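Local atomic coordinates of putative citrate lyase, alfa subunit (Streptococcus mutans, PDB entry 2HJ0), a protein that belongs to the citrate lyase alpha-subunit (CitF) family and folds around two largely parallel beta sheets flanked by helices. Residues Phe405-Leu416 with Ser437-Val445; Lys32-Pro40 with Asp196-Val204. All coordinates share one frame; numbering follows the deposited sequence.

Interaction 1 (Phe405-Leu416 with Ser437-Val445)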
# COMPACT_ATOMS: atom_id res chain seq x y z
N PHE A 405 5.19 -20.64 14.71
CA PHE A 405 6.31 -20.02 15.38
C PHE A 405 5.93 -18.71 16.08
O PHE A 405 6.27 -18.52 17.25
CB PHE A 405 7.44 -19.79 14.39
CG PHE A 405 8.57 -18.95 14.94
CD1 PHE A 405 8.55 -17.57 14.84
CD2 PHE A 405 9.65 -19.56 15.57
CE1 PHE A 405 9.57 -16.81 15.37
CE2 PHE A 405 10.68 -18.80 16.10
CZ PHE A 405 10.64 -17.42 16.00
N ALA A 406 5.23 -17.83 15.38
CA ALA A 406 4.88 -16.54 15.95
C ALA A 406 3.97 -16.64 17.16
O ALA A 406 4.20 -15.95 18.15
CB ALA A 406 4.24 -15.69 14.90
N ALA A 407 2.96 -17.49 17.08
CA ALA A 407 2.00 -17.66 18.17
C ALA A 407 2.65 -17.93 19.53
O ALA A 407 3.67 -18.60 19.62
CB ALA A 407 1.03 -18.78 17.82
N LYS A 408 2.05 -17.38 20.58
CA LYS A 408 2.54 -17.55 21.93
C LYS A 408 2.37 -19.01 22.27
O LYS A 408 3.18 -19.59 22.98
CB LYS A 408 1.71 -16.76 22.93
CG LYS A 408 1.64 -15.26 22.73
CD LYS A 408 2.93 -14.58 23.06
CE LYS A 408 2.69 -13.09 23.23
NZ LYS A 408 2.06 -12.48 22.02
N MSE A 409 1.29 -19.60 21.80
CA MSE A 409 1.03 -21.00 22.07
C MSE A 409 0.41 -21.69 20.86
O MSE A 409 -0.72 -21.39 20.46
CB MSE A 409 0.11 -21.15 23.28
CG MSE A 409 -0.25 -22.58 23.60
SE MSE A 409 -1.36 -22.64 25.18
CE MSE A 409 -3.03 -22.09 24.40
N SER A 410 1.17 -22.63 20.30
CA SER A 410 0.74 -23.38 19.13
C SER A 410 0.07 -24.70 19.47
O SER A 410 0.64 -25.53 20.17
CB SER A 410 1.94 -23.65 18.22
OG SER A 410 2.28 -22.49 17.49
N LEU A 411 -1.14 -24.89 18.95
CA LEU A 411 -1.86 -26.13 19.17
C LEU A 411 -1.95 -26.90 17.87
O LEU A 411 -2.33 -26.35 16.84
CB LEU A 411 -3.28 -25.87 19.68
CG LEU A 411 -3.49 -26.06 21.18
CD1 LEU A 411 -2.65 -25.02 21.91
CD2 LEU A 411 -4.96 -25.91 21.52
N VAL A 412 -1.59 -28.17 17.92
CA VAL A 412 -1.68 -29.02 16.74
C VAL A 412 -2.65 -30.14 17.12
O VAL A 412 -2.30 -31.08 17.85
CB VAL A 412 -0.30 -29.61 16.32
CG1 VAL A 412 -0.47 -30.63 15.21
CG2 VAL A 412 0.63 -28.50 15.85
N ILE A 413 -3.88 -30.03 16.65
CA ILE A 413 -4.88 -31.04 16.96
C ILE A 413 -5.12 -31.94 15.76
O ILE A 413 -5.08 -31.50 14.62
CB ILE A 413 -6.22 -30.41 17.40
CG1 ILE A 413 -6.92 -29.76 16.21
CG2 ILE A 413 -5.97 -29.36 18.47
CD1 ILE A 413 -8.29 -29.25 16.55
N SER A 414 -5.35 -33.22 16.04
CA SER A 414 -5.59 -34.22 15.00
C SER A 414 -5.89 -35.62 15.55
O SER A 414 -5.24 -36.08 16.50
CB SER A 414 -4.40 -34.32 14.05
OG SER A 414 -4.59 -35.45 13.22
N PRO A 415 -6.86 -36.32 14.94
CA PRO A 415 -7.20 -37.66 15.42
C PRO A 415 -5.97 -38.53 15.55
O PRO A 415 -4.97 -38.33 14.86
CB PRO A 415 -8.18 -38.17 14.36
CG PRO A 415 -7.76 -37.44 13.14
CD PRO A 415 -7.50 -36.05 13.64
N LEU A 416 -6.04 -39.47 16.48
CA LEU A 416 -4.95 -40.38 16.74
C LEU A 416 -4.60 -41.18 15.49
O LEU A 416 -3.44 -41.41 15.19
CB LEU A 416 -5.35 -41.32 17.87
CG LEU A 416 -4.22 -41.97 18.66
CD1 LEU A 416 -3.34 -40.89 19.27
CD2 LEU A 416 -4.82 -42.85 19.75
N SER A 437 8.34 -25.47 17.48
CA SER A 437 7.28 -24.48 17.25
C SER A 437 5.93 -25.02 17.71
O SER A 437 4.94 -24.28 17.77
CB SER A 437 7.17 -24.11 15.76
OG SER A 437 8.16 -23.18 15.37
N VAL A 438 5.87 -26.31 18.00
CA VAL A 438 4.64 -26.93 18.44
C VAL A 438 4.66 -27.00 19.96
O VAL A 438 5.55 -27.61 20.55
CB VAL A 438 4.49 -28.33 17.84
CG1 VAL A 438 3.18 -28.94 18.26
CG2 VAL A 438 4.58 -28.23 16.31
N ASP A 439 3.68 -26.35 20.58
CA ASP A 439 3.59 -26.31 22.03
C ASP A 439 2.71 -27.39 22.64
O ASP A 439 3.12 -28.07 23.58
CB ASP A 439 3.09 -24.94 22.47
CG ASP A 439 4.02 -23.83 22.06
OD1 ASP A 439 5.20 -23.89 22.46
OD2 ASP A 439 3.59 -22.89 21.34
N VAL A 440 1.51 -27.53 22.11
CA VAL A 440 0.58 -28.52 22.63
C VAL A 440 -0.09 -29.28 21.52
O VAL A 440 -0.55 -28.71 20.53
CB VAL A 440 -0.53 -27.85 23.47
CG1 VAL A 440 -1.42 -28.93 24.08
CG2 VAL A 440 0.08 -26.95 24.53
N VAL A 441 -0.16 -30.59 21.70
CA VAL A 441 -0.79 -31.47 20.73
C VAL A 441 -2.09 -31.99 21.36
O VAL A 441 -2.10 -32.39 22.52
CB VAL A 441 0.15 -32.64 20.37
CG1 VAL A 441 -0.59 -33.70 19.58
CG2 VAL A 441 1.32 -32.13 19.56
N VAL A 442 -3.18 -31.97 20.59
CA VAL A 442 -4.47 -32.43 21.09
C VAL A 442 -5.03 -33.57 20.23
O VAL A 442 -5.08 -33.46 19.01
CB VAL A 442 -5.49 -31.27 21.12
CG1 VAL A 442 -6.81 -31.74 21.72
CG2 VAL A 442 -4.93 -30.11 21.92
N THR A 443 -5.44 -34.66 20.89
CA THR A 443 -6.01 -35.83 20.21
C THR A 443 -7.30 -36.23 20.92
O THR A 443 -7.74 -35.54 21.84
CB THR A 443 -5.05 -37.02 20.26
OG1 THR A 443 -4.95 -37.50 21.61
CG2 THR A 443 -3.68 -36.61 19.77
N GLU A 444 -7.91 -37.34 20.52
CA GLU A 444 -9.15 -37.75 21.19
C GLU A 444 -8.84 -38.53 22.46
O GLU A 444 -9.73 -38.84 23.25
CB GLU A 444 -10.04 -38.57 20.25
CG GLU A 444 -9.60 -39.99 19.96
CD GLU A 444 -8.47 -40.10 18.93
OE1 GLU A 444 -8.32 -41.19 18.35
OE2 GLU A 444 -7.74 -39.12 18.71
N VAL A 445 -7.56 -38.79 22.67
CA VAL A 445 -7.10 -39.53 23.83
C VAL A 445 -6.54 -38.60 24.88
O VAL A 445 -6.32 -38.99 26.03
CB VAL A 445 -6.05 -40.55 23.40
CG1 VAL A 445 -5.60 -41.37 24.59
CG2 VAL A 445 -6.63 -41.44 22.33

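Interaction 2 (Lys32-Pro40 with Asp196-Val204)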
# COMPACT_ATOMS: atom_id res chain seq x y z
N LYS A 32 18.38 -5.09 1.80
CA LYS A 32 17.91 -4.14 0.81
C LYS A 32 16.67 -4.73 0.15
O LYS A 32 16.75 -5.73 -0.57
CB LYS A 32 18.97 -3.90 -0.25
CG LYS A 32 19.69 -2.58 -0.12
CD LYS A 32 18.99 -1.47 -0.89
CE LYS A 32 19.09 -1.68 -2.40
NZ LYS A 32 18.34 -2.88 -2.88
N GLU A 33 15.52 -4.12 0.42
CA GLU A 33 14.27 -4.58 -0.15
C GLU A 33 14.37 -4.61 -1.67
O GLU A 33 15.14 -3.86 -2.28
CB GLU A 33 13.13 -3.65 0.27
CG GLU A 33 11.77 -4.01 -0.32
CD GLU A 33 10.69 -3.03 0.08
OE1 GLU A 33 10.88 -1.81 -0.11
OE2 GLU A 33 9.64 -3.48 0.58
N SER A 34 13.61 -5.50 -2.27
CA SER A 34 13.59 -5.64 -3.72
C SER A 34 12.99 -4.40 -4.38
O SER A 34 12.08 -3.78 -3.83
CB SER A 34 12.76 -6.89 -4.06
OG SER A 34 12.46 -6.97 -5.45
N SER A 35 13.51 -4.00 -5.53
CA SER A 35 12.96 -2.86 -6.26
C SER A 35 12.58 -3.39 -7.65
O SER A 35 13.23 -4.31 -8.17
CB SER A 35 13.98 -1.72 -6.39
OG SER A 35 15.09 -2.10 -7.20
N ARG A 36 11.55 -2.81 -8.25
CA ARG A 36 11.06 -3.26 -9.54
C ARG A 36 11.44 -2.32 -10.68
O ARG A 36 11.81 -1.18 -10.45
CB ARG A 36 9.54 -3.42 -9.48
CG ARG A 36 8.86 -2.19 -8.92
CD ARG A 36 7.43 -2.42 -8.47
NE ARG A 36 6.92 -1.17 -7.90
CZ ARG A 36 5.75 -0.60 -8.20
NH1 ARG A 36 5.41 0.55 -7.62
NH2 ARG A 36 4.93 -1.18 -9.07
N GLN A 37 11.36 -2.84 -11.91
CA GLN A 37 11.65 -2.09 -13.12
C GLN A 37 10.34 -1.55 -13.68
O GLN A 37 9.62 -2.24 -14.41
CB GLN A 37 12.31 -2.99 -14.16
CG GLN A 37 13.80 -3.07 -14.05
CD GLN A 37 14.50 -1.92 -14.74
OE1 GLN A 37 15.71 -1.75 -14.60
NE2 GLN A 37 13.74 -1.13 -15.50
N VAL A 38 10.04 -0.31 -13.31
CA VAL A 38 8.83 0.38 -13.70
C VAL A 38 8.83 0.97 -15.11
O VAL A 38 9.81 1.58 -15.53
CB VAL A 38 8.54 1.53 -12.73
CG1 VAL A 38 7.27 2.26 -13.13
CG2 VAL A 38 8.45 0.99 -11.33
N LYS A 39 7.74 0.78 -15.84
CA LYS A 39 7.60 1.34 -17.18
C LYS A 39 6.58 2.47 -17.09
O LYS A 39 5.37 2.22 -17.04
CB LYS A 39 7.12 0.28 -18.18
CG LYS A 39 8.15 -0.81 -18.48
CD LYS A 39 7.61 -1.81 -19.51
CE LYS A 39 8.73 -2.68 -20.09
NZ LYS A 39 8.20 -3.59 -21.16
N PRO A 40 7.05 3.72 -17.05
CA PRO A 40 6.17 4.89 -16.96
C PRO A 40 5.10 4.88 -18.03
O PRO A 40 5.35 4.45 -19.16
CB PRO A 40 7.13 6.06 -17.10
CG PRO A 40 8.21 5.50 -17.98
CD PRO A 40 8.43 4.13 -17.36
N ASP A 196 2.38 -9.57 -4.93
CA ASP A 196 2.86 -9.73 -6.28
C ASP A 196 2.85 -8.40 -7.00
O ASP A 196 3.85 -7.98 -7.56
CB ASP A 196 1.99 -10.69 -7.06
CG ASP A 196 2.22 -12.13 -6.67
OD1 ASP A 196 2.21 -12.41 -5.46
OD2 ASP A 196 2.40 -12.96 -7.57
N ALA A 197 1.71 -7.73 -6.99
CA ALA A 197 1.59 -6.47 -7.70
C ALA A 197 2.49 -5.39 -7.14
O ALA A 197 2.71 -4.37 -7.78
CB ALA A 197 0.15 -6.00 -7.68
N LYS A 198 3.00 -5.62 -5.95
CA LYS A 198 3.85 -4.64 -5.30
C LYS A 198 5.34 -4.82 -5.65
O LYS A 198 6.08 -3.84 -5.73
CB LYS A 198 3.63 -4.74 -3.80
CG LYS A 198 4.42 -3.80 -2.93
CD LYS A 198 3.92 -3.88 -1.48
CE LYS A 198 2.40 -3.57 -1.40
NZ LYS A 198 1.79 -3.66 -0.03
N TYR A 199 5.76 -6.05 -5.88
CA TYR A 199 7.16 -6.30 -6.20
C TYR A 199 7.47 -6.74 -7.63
O TYR A 199 8.62 -6.71 -8.05
CB TYR A 199 7.71 -7.32 -5.22
CG TYR A 199 7.80 -6.79 -3.83
CD1 TYR A 199 8.83 -5.92 -3.45
CD2 TYR A 199 6.84 -7.14 -2.88
CE1 TYR A 199 8.90 -5.41 -2.15
CE2 TYR A 199 6.90 -6.64 -1.58
CZ TYR A 199 7.92 -5.78 -1.22
OH TYR A 199 7.97 -5.29 0.07
N ALA A 200 6.45 -7.17 -8.36
CA ALA A 200 6.65 -7.64 -9.73
C ALA A 200 7.01 -6.47 -10.65
O ALA A 200 6.62 -5.33 -10.41
CB ALA A 200 5.38 -8.33 -10.23
N ASP A 201 7.77 -6.77 -11.70
CA ASP A 201 8.16 -5.73 -12.65
C ASP A 201 6.95 -5.28 -13.46
O ASP A 201 6.66 -4.09 -13.55
CB ASP A 201 9.26 -6.23 -13.58
CG ASP A 201 10.62 -6.15 -12.94
OD1 ASP A 201 10.76 -5.44 -11.91
OD2 ASP A 201 11.57 -6.78 -13.47
N GLN A 202 6.27 -6.24 -14.06
CA GLN A 202 5.08 -5.95 -14.82
C GLN A 202 3.91 -6.74 -14.25
O GLN A 202 4.03 -7.94 -13.93
CB GLN A 202 5.31 -6.30 -16.29
CG GLN A 202 5.87 -5.14 -17.06
CD GLN A 202 5.80 -5.36 -18.53
OE1 GLN A 202 6.44 -6.26 -19.06
NE2 GLN A 202 5.01 -4.54 -19.20
N VAL A 203 2.78 -6.05 -14.11
CA VAL A 203 1.56 -6.64 -13.57
C VAL A 203 0.43 -6.57 -14.58
O VAL A 203 0.12 -5.51 -15.12
CB VAL A 203 1.13 -5.91 -12.25
CG1 VAL A 203 -0.28 -6.32 -11.83
CG2 VAL A 203 2.13 -6.22 -11.13
N VAL A 204 -0.19 -7.72 -14.83
CA VAL A 204 -1.32 -7.83 -15.75
C VAL A 204 -2.51 -8.34 -14.94
O VAL A 204 -2.50 -9.49 -14.52
CB VAL A 204 -1.04 -8.85 -16.87
CG1 VAL A 204 -2.31 -9.13 -17.66
CG2 VAL A 204 0.03 -8.34 -17.79

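Interaction 1 (Phe405-Leu416 with Ser437-Val445)
The carbonyl oxygen of Ser-410 is gripped by two successive amides: Val-440 N lies 2.9 Å from Ser-410 O, and Asp-439 N reaches the same oxygen over 3.2 Å on a more bent path. The Asp-439 carboxylate accepts in turn from the same residue. With CG beside its own backbone N (chi1 -62°), it directs OD2 at the amide of Ser-410, which meets the anti lone pair at 2.6 Å between Ser-410 N and Asp-439 OD2. The other oxygen, OD1, forms a salt bridge with Arg-453, which also bonds the carbonyl of Lys-408, so one arginine links this carboxylate to the backbone just before strand 409-413.

Beyond this point the pairing is regular. Val-412 N donates to Val-440 O at 2.9 Å and Val-442 N to Val-412 O at 3.0 Å, so that Val-412 straddles Val-441; Ser-414 N continues to Val-442 O. Leu-411 and Ile-413 turn their backbone groups to the strand 369-372 instead. On one sheet face Leu-411 lies beside Val-440 and Ile-413 beside Val-442, each pair pointing the same way, and helix 251-265 covers Ile-413 and Val-442. On the other face CG2 of Val-412 meets CG1 of Val-438 at 3.5 Å, the two side chains crossing at about a right angle.

Past the strands, the Glu-444 chain bends at chi2 (-79°), letting OE2 receive Leu-416 N on its syn lone pair at 2.8 Å. Leu-416 CD2 packs on Val-445 CG2, beside helix 470-481. Strands 409-413 and 440-442 are thus adjacent parallel members of a helix-flanked mixed sheet, the core of an open alpha/beta fold.

Interaction 2 (Lys32-Pro40 with Asp196-Val204)
An extended N-terminal segment lies here across the C-terminal end of helix 191-199 and the turn into strand 202-207, one of the inner parallel strands of the ten-stranded alpha/beta sheet. The contact sits at the dimer interface, where Lys-32, Gln-37 and Val-38 pair antiparallel with a strand of the second subunit.

Tyr-199, at the helix end, extends its hydroxyl to Glu-33, giving a hydrogen bond of 2.5 Å from Tyr-199 OH to Glu-33 OE2. The hydroxyl approaches on the anti side, 31° out of the carboxylate plane, and Glu-33 gets there with CG opposite its backbone N and the chain straight beyond. Outside the two segments, Glu-33 OE1 forms a salt bridge with Arg-36 of the second subunit. Ser-34 O lies at the ring edge, 3.9 Å from Tyr-199 CD1, while Ile-155 and Ala-156 of helix 148-157 also pack against Tyr-199.

Arg-36 runs its straight aliphatic chain over carbonyls at the end of the helix and just past it: Arg-36 CD is 3.4 Å from Lys-198 O, in the last turn, and 3.6 Å from Ala-200 O, the first residue beyond. Its NE pairs with Glu-33 of the second subunit, and its positive charge would probably be favoured near this helix end. Next along, the backbone amide of Gln-37 donates almost straight to Asp-201, with Gln-37 N 2.7 Å from Asp-201 OD1 and well above the carboxylate plane.

Interaction 1 is buried within one subunit's sheet, while interaction 2 is buried in part against the second subunit; they lie on opposite sides of the chain's centre, their own centres about 38 Å apart. They share no elements: interaction 1 joins two neighbouring strands within the nine-stranded sheet, whereas interaction 2 lays a mostly irregular N-terminal segment over a helix end and turn belonging to the ten-stranded sheet. Interaction 1 relies on repeated backbone bonds and branched aliphatic side chains, with carboxylates serving backbone amides at both ends. Interaction 2 has no backbone-to-backbone bonds between its segments; its two hydrogen bonds each use a carboxylate, one meeting a phenol and one a backbone amide, while an arginine packs by its aliphatic chain.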